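Local coordinates for aspartate carbamoyltransferase (Leishmania major, PDB 7K46), which probably catalyses the transfer of a carbamoyl group from carbamoyl phosphate to L-aspartate, an early step of pyrimidine biosynthesis, at residues 58-63 / 113-118; 239-244 / 286-291. All coordinates share one frame; numbering follows the deposited sequence.

Both contacts lie where two neighbouring parallel strands run out at the C-terminal edge of a sheet, but in different halves of the carbamoyltransferase fold. Contact 1 belongs to the carbamoyl-phosphate domain and joins the loops leaving strands 53-58 and 109-113; contact 2 belongs to the aspartate domain and joins those leaving 237-240 and 284-286. Their nearest atoms are about 7 Å apart, and both reach the second subunit. Each has one parallel bridge and one backbone hydrogen bond across it. Contact 1, near the surface, adds an arginine-glutamate salt bridge and aromatic faces; contact 2, partly buried, relies on tyrosine, proline and histidine packing.

Contact 1: 58-63 / 113-118; sequences FFEDSS and RHAKEE
Arg113 packs against the side chains of Phe58, Glu60 and Ser62, just where two adjacent parallel strands of the carbamoyl-phosphate domain's alpha/beta sheet give way to loops. Its CB sits over the centre of the Phe58 ring, 3.5 Å from the centroid, a CH-pi contact only 11° off the ring normal. From there the chain, bent at its second torsion (chi2 86°), turns across the Glu60 side chain nearly at a right angle, with the two CG atoms 3.5 Å apart. Arg113 NE donates to Glu60 OE2 at 2.7 Å in a salt bridge. The carboxylate takes this N-H on its anti side, tilted out of its own plane, with the carboxylate and guanidinium planes 55° apart, so the pair is joined through one N-H rather than as a flat, two-bonded fork. Ser62 CB covers one guanidinium face, 3.6 Å from Arg113 CZ.

The Phe59 ring leans obliquely against His114, whose CD2 lies over one face near the rim, 3.5 Å from Phe59 CG. The backbones are joined by Phe59 N to Arg113 O, 2.8 Å, just past the parallel bridge of Phe58 with Arg113.

Farther out, Arg113 NH1 bonds to Ala134 O, a second anchor for the guanidinium. Ser62 is the N-cap residue of helix 63-74, and the next residue, Ser63, bonds to Lys84 and Glu86 of the second subunit. The His114 imidazole is fixed from its own segment: Lys116 N donates to His114 ND1 at 3.0 Å, almost exactly in the ring plane.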
ATOM      1  N   PHE A  58       6.126  -4.859  -9.593  1.00 20.04           N
ATOM      2  CA  PHE A  58       5.327  -5.861 -10.292  1.00 22.07           C
ATOM      3  C   PHE A  58       4.784  -5.243 -11.575  1.00 24.22           C
ATOM      4  O   PHE A  58       3.923  -4.355 -11.537  1.00 20.76           O
ATOM      5  CB  PHE A  58       4.202  -6.388  -9.397  1.00 21.69           C
ATOM      6  CG  PHE A  58       4.613  -7.540  -8.515  1.00 18.27           C
ATOM      7  CD1 PHE A  58       5.734  -7.451  -7.698  1.00 17.65           C
ATOM      8  CD2 PHE A  58       3.860  -8.711  -8.486  1.00 20.55           C
ATOM      9  CE1 PHE A  58       6.112  -8.517  -6.880  1.00 18.41           C
ATOM     10  CE2 PHE A  58       4.231  -9.782  -7.676  1.00 20.13           C
ATOM     11  CZ  PHE A  58       5.352  -9.685  -6.867  1.00 17.03           C
ATOM     12  N   PHE A  59       5.316  -5.692 -12.709  1.00 23.59           N
ATOM     13  CA  PHE A  59       4.871  -5.216 -14.010  1.00 26.46           C
ATOM     14  C   PHE A  59       3.671  -5.989 -14.533  1.00 28.50           C
ATOM     15  O   PHE A  59       3.046  -5.561 -15.510  1.00 29.40           O
ATOM     16  CB  PHE A  59       6.018  -5.291 -15.023  1.00 26.85           C
ATOM     17  CG  PHE A  59       7.096  -4.269 -14.788  1.00 27.28           C
ATOM     18  CD1 PHE A  59       8.086  -4.493 -13.844  1.00 23.19           C
ATOM     19  CD2 PHE A  59       7.117  -3.083 -15.508  1.00 31.38           C
ATOM     20  CE1 PHE A  59       9.077  -3.554 -13.617  1.00 24.26           C
ATOM     21  CE2 PHE A  59       8.113  -2.141 -15.287  1.00 36.08           C
ATOM     22  CZ  PHE A  59       9.093  -2.383 -14.337  1.00 29.58           C
ATOM     23  N   GLU A  60       3.352  -7.118 -13.923  1.00 29.66           N
ATOM     24  CA  GLU A  60       2.118  -7.833 -14.189  1.00 35.82           C
ATOM     25  C   GLU A  60       1.450  -8.128 -12.853  1.00 32.09           C
ATOM     26  O   GLU A  60       2.118  -8.273 -11.828  1.00 29.46           O
ATOM     27  CB  GLU A  60       2.374  -9.129 -14.975  1.00 36.57           C
ATOM     28  CG  GLU A  60       3.492  -9.992 -14.418  1.00 39.31           C
ATOM     29  CD  GLU A  60       3.664 -11.287 -15.188  1.00 46.95           C
ATOM     30  OE1 GLU A  60       3.111 -11.368 -16.310  1.00 50.44           O
ATOM     31  OE2 GLU A  60       4.342 -12.217 -14.675  1.00 44.10           O
ATOM     32  N   ASP A  61       0.127  -8.188 -12.869  1.00 36.44           N
ATOM     33  CA  ASP A  61      -0.609  -8.461 -11.644  1.00 37.80           C
ATOM     34  C   ASP A  61      -0.417  -9.913 -11.226  1.00 37.61           C
ATOM     35  O   ASP A  61      -0.556 -10.828 -12.040  1.00 37.08           O
ATOM     36  CB  ASP A  61      -2.094  -8.165 -11.840  1.00 42.23           C
ATOM     37  CG  ASP A  61      -2.379  -6.682 -11.970  1.00 46.26           C
ATOM     38  OD1 ASP A  61      -1.440  -5.874 -11.788  1.00 45.74           O
ATOM     39  OD2 ASP A  61      -3.545  -6.327 -12.244  1.00 51.75           O
ATOM     40  N   SER A  62      -0.083 -10.121  -9.951  1.00 30.77           N
ATOM     41  CA  SER A  62      -0.162 -11.449  -9.340  1.00 28.84           C
ATOM     42  C   SER A  62      -0.354 -11.199  -7.844  1.00 23.48           C
ATOM     43  O   SER A  62       0.591 -11.277  -7.057  1.00 20.39           O
ATOM     44  CB  SER A  62       1.065 -12.323  -9.610  1.00 30.73           C
ATOM     45  OG  SER A  62       0.927 -13.591  -8.969  1.00 37.18           O
ATOM     46  N   SER A  63      -1.601 -10.874  -7.472  1.00 20.51           N
ATOM     47  CA  SER A  63      -1.885 -10.507  -6.091  1.00 26.01           C
ATOM     48  C   SER A  63      -1.561 -11.645  -5.138  1.00 25.19           C
ATOM     49  O   SER A  63      -1.117 -11.392  -4.013  1.00 20.49           O
ATOM     50  CB  SER A  63      -3.345 -10.087  -5.943  1.00 28.02           C
ATOM     51  OG  SER A  63      -3.590  -8.873  -6.638  1.00 33.22           O
ATOM     52  N   ARG A 113       8.633  -8.831 -10.506  1.00 15.16           N
ATOM     53  CA  ARG A 113       7.724  -9.643 -11.311  1.00 16.56           C
ATOM     54  C   ARG A 113       7.591  -8.988 -12.683  1.00 24.07           C
ATOM     55  O   ARG A 113       6.997  -7.910 -12.816  1.00 19.07           O
ATOM     56  CB  ARG A 113       6.369  -9.775 -10.622  1.00 21.59           C
ATOM     57  CG  ARG A 113       5.324 -10.489 -11.443  1.00 24.88           C
ATOM     58  CD  ARG A 113       5.406 -11.987 -11.256  1.00 25.77           C
ATOM     59  NE  ARG A 113       4.348 -12.675 -11.984  1.00 29.66           N
ATOM     60  CZ  ARG A 113       3.756 -13.792 -11.573  1.00 39.16           C
ATOM     61  NH1 ARG A 113       4.096 -14.376 -10.432  1.00 26.18           N
ATOM     62  NH2 ARG A 113       2.792 -14.331 -12.322  1.00 32.62           N
ATOM     63  N   HIS A 114       8.157  -9.637 -13.696  1.00 21.75           N
ATOM     64  CA  HIS A 114       8.147  -9.141 -15.066  1.00 21.35           C
ATOM     65  C   HIS A 114       8.067 -10.354 -15.978  1.00 24.91           C
ATOM     66  O   HIS A 114       8.707 -11.370 -15.704  1.00 24.78           O
ATOM     67  CB  HIS A 114       9.414  -8.328 -15.362  1.00 22.39           C
ATOM     68  CG  HIS A 114       9.324  -7.464 -16.583  1.00 24.84           C
ATOM     69  ND1 HIS A 114       9.238  -7.981 -17.860  1.00 24.94           N
ATOM     70  CD2 HIS A 114       9.343  -6.117 -16.723  1.00 27.07           C
ATOM     71  CE1 HIS A 114       9.190  -6.987 -18.731  1.00 32.01           C
ATOM     72  NE2 HIS A 114       9.248  -5.846 -18.067  1.00 27.52           N
ATOM     73  N   ALA A 115       7.278 -10.257 -17.052  1.00 22.37           N
ATOM     74  CA  ALA A 115       7.119 -11.414 -17.931  1.00 26.30           C
ATOM     75  C   ALA A 115       8.411 -11.769 -18.665  1.00 30.46           C
ATOM     76  O   ALA A 115       8.614 -12.937 -19.023  1.00 28.34           O
ATOM     77  CB  ALA A 115       5.995 -11.171 -18.940  1.00 26.90           C
ATOM     78  N   LYS A 116       9.290 -10.796 -18.905  1.00 23.59           N
ATOM     79  CA  LYS A 116      10.467 -11.018 -19.744  1.00 30.60           C
ATOM     80  C   LYS A 116      11.669 -11.427 -18.900  1.00 26.47           C
ATOM     81  O   LYS A 116      12.027 -10.734 -17.945  1.00 23.57           O
ATOM     82  CB  LYS A 116      10.808  -9.756 -20.537  1.00 27.00           C
ATOM     83  CG  LYS A 116       9.704  -9.283 -21.469  1.00 32.03           C
ATOM     84  CD  LYS A 116       9.401 -10.323 -22.529  1.00 47.57           C
ATOM     85  CE  LYS A 116       8.487  -9.770 -23.613  1.00 50.96           C
ATOM     86  NZ  LYS A 116       8.232 -10.775 -24.688  1.00 62.97           N
ATOM     87  N   GLU A 117      12.316 -12.538 -19.273  1.00 26.51           N
ATOM     88  CA  GLU A 117      13.538 -12.920 -18.567  1.00 26.41           C
ATOM     89  C   GLU A 117      14.617 -11.848 -18.710  1.00 28.73           C
ATOM     90  O   GLU A 117      15.436 -11.668 -17.798  1.00 25.53           O
ATOM     91  CB  GLU A 117      14.039 -14.282 -19.068  1.00 31.27           C
ATOM     92  CG  GLU A 117      14.419 -14.307 -20.530  1.00 32.55           C
ATOM     93  CD  GLU A 117      14.651 -15.716 -21.068  1.00 46.26           C
ATOM     94  OE1 GLU A 117      15.079 -16.607 -20.302  1.00 36.50           O
ATOM     95  OE2 GLU A 117      14.396 -15.926 -22.271  1.00 45.94           O
ATOM     96  N   GLU A 118      14.601 -11.100 -19.824  1.00 27.70           N
ATOM     97  CA  GLU A 118      15.527  -9.983 -20.016  1.00 27.91           C
ATOM     98  C   GLU A 118      15.427  -8.960 -18.890  1.00 27.45           C
ATOM     99  O   GLU A 118      16.429  -8.339 -18.513  1.00 27.11           O
ATOM    100  CB  GLU A 118      15.250  -9.293 -21.353  1.00 32.66           C
ATOM    101  CG  GLU A 118      15.556 -10.129 -22.581  1.00 41.99           C
ATOM    102  CD  GLU A 118      14.443 -11.098 -22.953  1.00 43.89           C
ATOM    103  OE1 GLU A 118      13.488 -11.270 -22.165  1.00 35.27           O
ATOM    104  OE2 GLU A 118      14.533 -11.690 -24.051  1.00 53.80           O
TER

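Contact 2: 239-244 / 286-291; sequences YATRLQ and MHPLPR
Tyr239 and His287 both carry CG anti to the backbone N (chi1 -172° and -169°), which brings the phenol across Met286 and Pro288 and turns a face of the imidazole to the backbone of Ala240 and Thr241. Tyr239 CD2 meets Met286 CB at 3.9 Å, while farther out the ring crosses Pro288 obliquely, CZ 3.7 Å from Pro288 CD. The phenol OH bonds to Asp148 of helix 142-156.

Ala240 O lies over one face of the imidazole, 3.3 Å from His287 CG. This carbonyl is buried here, and no donor in the model bonds to it; Pro288 CD lies 3.2 Å from Ala240 O, and His287 CA makes a CA-H...O contact with it at 3.4 Å. Thr241 CA rests over the same ring in a CH-pi contact. The imidazole is held at both nitrogens: Leu289 N donates to His287 ND1 at 2.9 Å, and NE2 bonds to Glu294. Leu289 itself precedes a cis peptide to Pro290, whose O touches Arg242 CD at 3.6 Å.

A single backbone bond, Ala240 N to Met286 O at 2.9 Å, ties the segments next to the parallel bridge of Tyr239 with Met286. It joins strand 237-240 to strand 284-286, outermost within this chain, of the aspartate domain's Rossmann-like sheet. Around it, Met286 packs on helix 142-156, Leu289 and Pro290 touch Arg64 of helix 63-74, and Gln310 of helix 309-326 meets both Tyr239 and Met286.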
ATOM      1  N   TYR A 239      -0.668 -33.040  -9.327  1.00 17.91           N
ATOM      2  CA  TYR A 239      -0.341 -31.614  -9.418  1.00 17.22           C
ATOM      3  C   TYR A 239      -1.025 -31.077 -10.670  1.00 19.40           C
ATOM      4  O   TYR A 239      -0.575 -31.325 -11.792  1.00 18.54           O
ATOM      5  CB  TYR A 239       1.176 -31.400  -9.436  1.00 16.63           C
ATOM      6  CG  TYR A 239       1.641 -29.947  -9.347  1.00 18.04           C
ATOM      7  CD1 TYR A 239       1.667 -29.133 -10.474  1.00 17.06           C
ATOM      8  CD2 TYR A 239       2.079 -29.410  -8.144  1.00 16.36           C
ATOM      9  CE1 TYR A 239       2.099 -27.812 -10.404  1.00 18.29           C
ATOM     10  CE2 TYR A 239       2.506 -28.079  -8.059  1.00 17.48           C
ATOM     11  CZ  TYR A 239       2.518 -27.293  -9.189  1.00 18.16           C
ATOM     12  OH  TYR A 239       2.951 -25.998  -9.113  1.00 19.44           O
ATOM     13  N   ALA A 240      -2.119 -30.349 -10.474  1.00 20.28           N
ATOM     14  CA  ALA A 240      -2.934 -29.836 -11.565  1.00 16.93           C
ATOM     15  C   ALA A 240      -2.569 -28.391 -11.894  1.00 23.23           C
ATOM     16  O   ALA A 240      -2.129 -27.623 -11.033  1.00 19.31           O
ATOM     17  CB  ALA A 240      -4.420 -29.923 -11.209  1.00 21.53           C
ATOM     18  N   THR A 241      -2.768 -28.020 -13.158  1.00 22.17           N
ATOM     19  CA  THR A 241      -2.546 -26.652 -13.602  1.00 19.57           C
ATOM     20  C   THR A 241      -3.677 -26.250 -14.541  1.00 22.52           C
ATOM     21  O   THR A 241      -4.410 -27.091 -15.069  1.00 23.17           O
ATOM     22  CB  THR A 241      -1.191 -26.472 -14.321  1.00 25.22           C
ATOM     23  OG1 THR A 241      -1.153 -27.311 -15.482  1.00 23.22           O
ATOM     24  CG2 THR A 241      -0.021 -26.821 -13.398  1.00 24.09           C
ATOM     25  N   ARG A 242      -3.775 -24.945 -14.761  1.00 26.12           N
ATOM     26  CA  ARG A 242      -4.853 -24.345 -15.537  1.00 30.32           C
ATOM     27  C   ARG A 242      -4.558 -24.417 -17.034  1.00 35.18           C
ATOM     28  O   ARG A 242      -3.470 -24.033 -17.475  1.00 34.73           O
ATOM     29  CB  ARG A 242      -5.012 -22.886 -15.104  1.00 29.47           C
ATOM     30  CG  ARG A 242      -6.373 -22.291 -15.344  1.00 39.75           C
ATOM     31  CD  ARG A 242      -6.362 -20.800 -15.054  1.00 42.10           C
ATOM     32  NE  ARG A 242      -5.861 -20.048 -16.194  1.00 55.38           N
ATOM     33  CZ  ARG A 242      -6.331 -18.868 -16.570  1.00 64.12           C
ATOM     34  NH1 ARG A 242      -7.301 -18.264 -15.900  1.00 64.81           N
ATOM     35  NH2 ARG A 242      -5.828 -18.286 -17.656  1.00 72.28           N
ATOM     36  N   LEU A 243      -5.536 -24.891 -17.815  1.00 36.21           N
ATOM     37  CA  LEU A 243      -5.470 -24.879 -19.277  1.00 44.86           C
ATOM     38  C   LEU A 243      -6.048 -23.572 -19.814  1.00 47.50           C
ATOM     39  O   LEU A 243      -7.249 -23.321 -19.672  1.00 50.57           O
ATOM     40  CB  LEU A 243      -6.254 -26.049 -19.872  1.00 45.86           C
ATOM     41  CG  LEU A 243      -5.672 -27.442 -20.078  1.00 47.79           C
ATOM     42  CD1 LEU A 243      -4.613 -27.440 -21.165  1.00 44.02           C
ATOM     43  CD2 LEU A 243      -5.121 -27.972 -18.768  1.00 45.57           C
ATOM     44  N   GLN A 244      -5.213 -22.761 -20.456  1.00 45.16           N
ATOM     45  CA  GLN A 244      -5.667 -21.534 -21.101  1.00 60.54           C
ATOM     46  C   GLN A 244      -5.726 -21.732 -22.612  1.00 60.92           C
ATOM     47  O   GLN A 244      -4.868 -22.406 -23.192  1.00 68.77           O
ATOM     48  CB  GLN A 244      -4.741 -20.363 -20.759  1.00 59.13           C
ATOM     49  N   MET A 286      -2.582 -30.923  -5.527  1.00 16.76           N
ATOM     50  CA  MET A 286      -1.987 -29.602  -5.467  1.00 15.29           C
ATOM     51  C   MET A 286      -2.290 -28.853  -6.759  1.00 16.38           C
ATOM     52  O   MET A 286      -2.643 -29.443  -7.782  1.00 18.93           O
ATOM     53  CB  MET A 286      -0.466 -29.693  -5.235  1.00 14.98           C
ATOM     54  CG  MET A 286      -0.092 -30.329  -3.886  1.00 17.52           C
ATOM     55  SD  MET A 286       1.678 -30.697  -3.748  1.00 19.26           S
ATOM     56  CE  MET A 286       2.422 -29.078  -4.027  1.00 16.62           C
ATOM     57  N   HIS A 287      -2.138 -27.535  -6.697  1.00 15.32           N
ATOM     58  CA  HIS A 287      -2.430 -26.652  -7.820  1.00 17.35           C
ATOM     59  C   HIS A 287      -1.828 -25.304  -7.453  1.00 17.31           C
ATOM     60  O   HIS A 287      -2.106 -24.795  -6.363  1.00 16.31           O
ATOM     61  CB  HIS A 287      -3.943 -26.544  -8.041  1.00 15.94           C
ATOM     62  CG  HIS A 287      -4.339 -25.873  -9.321  1.00 16.24           C
ATOM     63  ND1 HIS A 287      -3.808 -24.671  -9.735  1.00 17.02           N
ATOM     64  CD2 HIS A 287      -5.249 -26.228 -10.262  1.00 17.60           C
ATOM     65  CE1 HIS A 287      -4.366 -24.315 -10.880  1.00 19.42           C
ATOM     66  NE2 HIS A 287      -5.243 -25.244 -11.221  1.00 19.72           N
ATOM     67  N   PRO A 288      -0.988 -24.714  -8.307  1.00 17.14           N
ATOM     68  CA  PRO A 288      -0.360 -23.433  -7.940  1.00 16.72           C
ATOM     69  C   PRO A 288      -1.349 -22.282  -7.826  1.00 20.33           C
ATOM     70  O   PRO A 288      -1.045 -21.301  -7.126  1.00 18.96           O
ATOM     71  CB  PRO A 288       0.655 -23.198  -9.073  1.00 16.85           C
ATOM     72  CG  PRO A 288       0.080 -23.971 -10.258  1.00 19.57           C
ATOM     73  CD  PRO A 288      -0.557 -25.196  -9.634  1.00 18.35           C
ATOM     74  N   LEU A 289      -2.513 -22.380  -8.495  1.00 16.88           N
ATOM     75  CA  LEU A 289      -3.638 -21.445  -8.510  1.00 16.03           C
ATOM     76  C   LEU A 289      -3.284 -20.198  -9.326  1.00 19.35           C
ATOM     77  O   LEU A 289      -2.105 -19.852  -9.442  1.00 20.76           O
ATOM     78  CB  LEU A 289      -4.066 -21.077  -7.081  1.00 15.16           C
ATOM     79  CG  LEU A 289      -4.629 -22.255  -6.276  1.00 20.60           C
ATOM     80  CD1 LEU A 289      -5.033 -21.837  -4.868  1.00 14.48           C
ATOM     81  CD2 LEU A 289      -5.828 -22.891  -6.999  1.00 17.44           C
ATOM     82  N   PRO A 290      -4.269 -19.505  -9.928  1.00 19.95           N
ATOM     83  CA  PRO A 290      -5.712 -19.766  -9.870  1.00 19.49           C
ATOM     84  C   PRO A 290      -6.155 -20.977 -10.679  1.00 21.87           C
ATOM     85  O   PRO A 290      -5.473 -21.385 -11.618  1.00 19.47           O
ATOM     86  CB  PRO A 290      -6.319 -18.483 -10.461  1.00 24.11           C
ATOM     87  CG  PRO A 290      -5.274 -18.003 -11.405  1.00 20.76           C
ATOM     88  CD  PRO A 290      -3.965 -18.321 -10.755  1.00 19.35           C
ATOM     89  N   ARG A 291      -7.298 -21.536 -10.302  1.00 19.53           N
ATOM     90  CA  ARG A 291      -7.949 -22.614 -11.029  1.00 18.56           C
ATOM     91  C   ARG A 291      -9.209 -22.095 -11.708  1.00 25.04           C
ATOM     92  O   ARG A 291      -9.798 -21.093 -11.290  1.00 23.07           O
ATOM     93  CB  ARG A 291      -8.332 -23.756 -10.080  1.00 22.76           C
ATOM     94  CG  ARG A 291      -9.319 -23.301  -9.002  1.00 21.95           C
ATOM     95  CD  ARG A 291     -10.002 -24.460  -8.291  1.00 18.70           C
ATOM     96  NE  ARG A 291     -10.721 -23.981  -7.114  1.00 19.88           N
ATOM     97  CZ  ARG A 291     -11.338 -24.765  -6.239  1.00 23.03           C
ATOM     98  NH1 ARG A 291     -11.414 -26.075  -6.416  1.00 18.39           N
ATOM     99  NH2 ARG A 291     -11.871 -24.222  -5.148  1.00 19.25           N
TER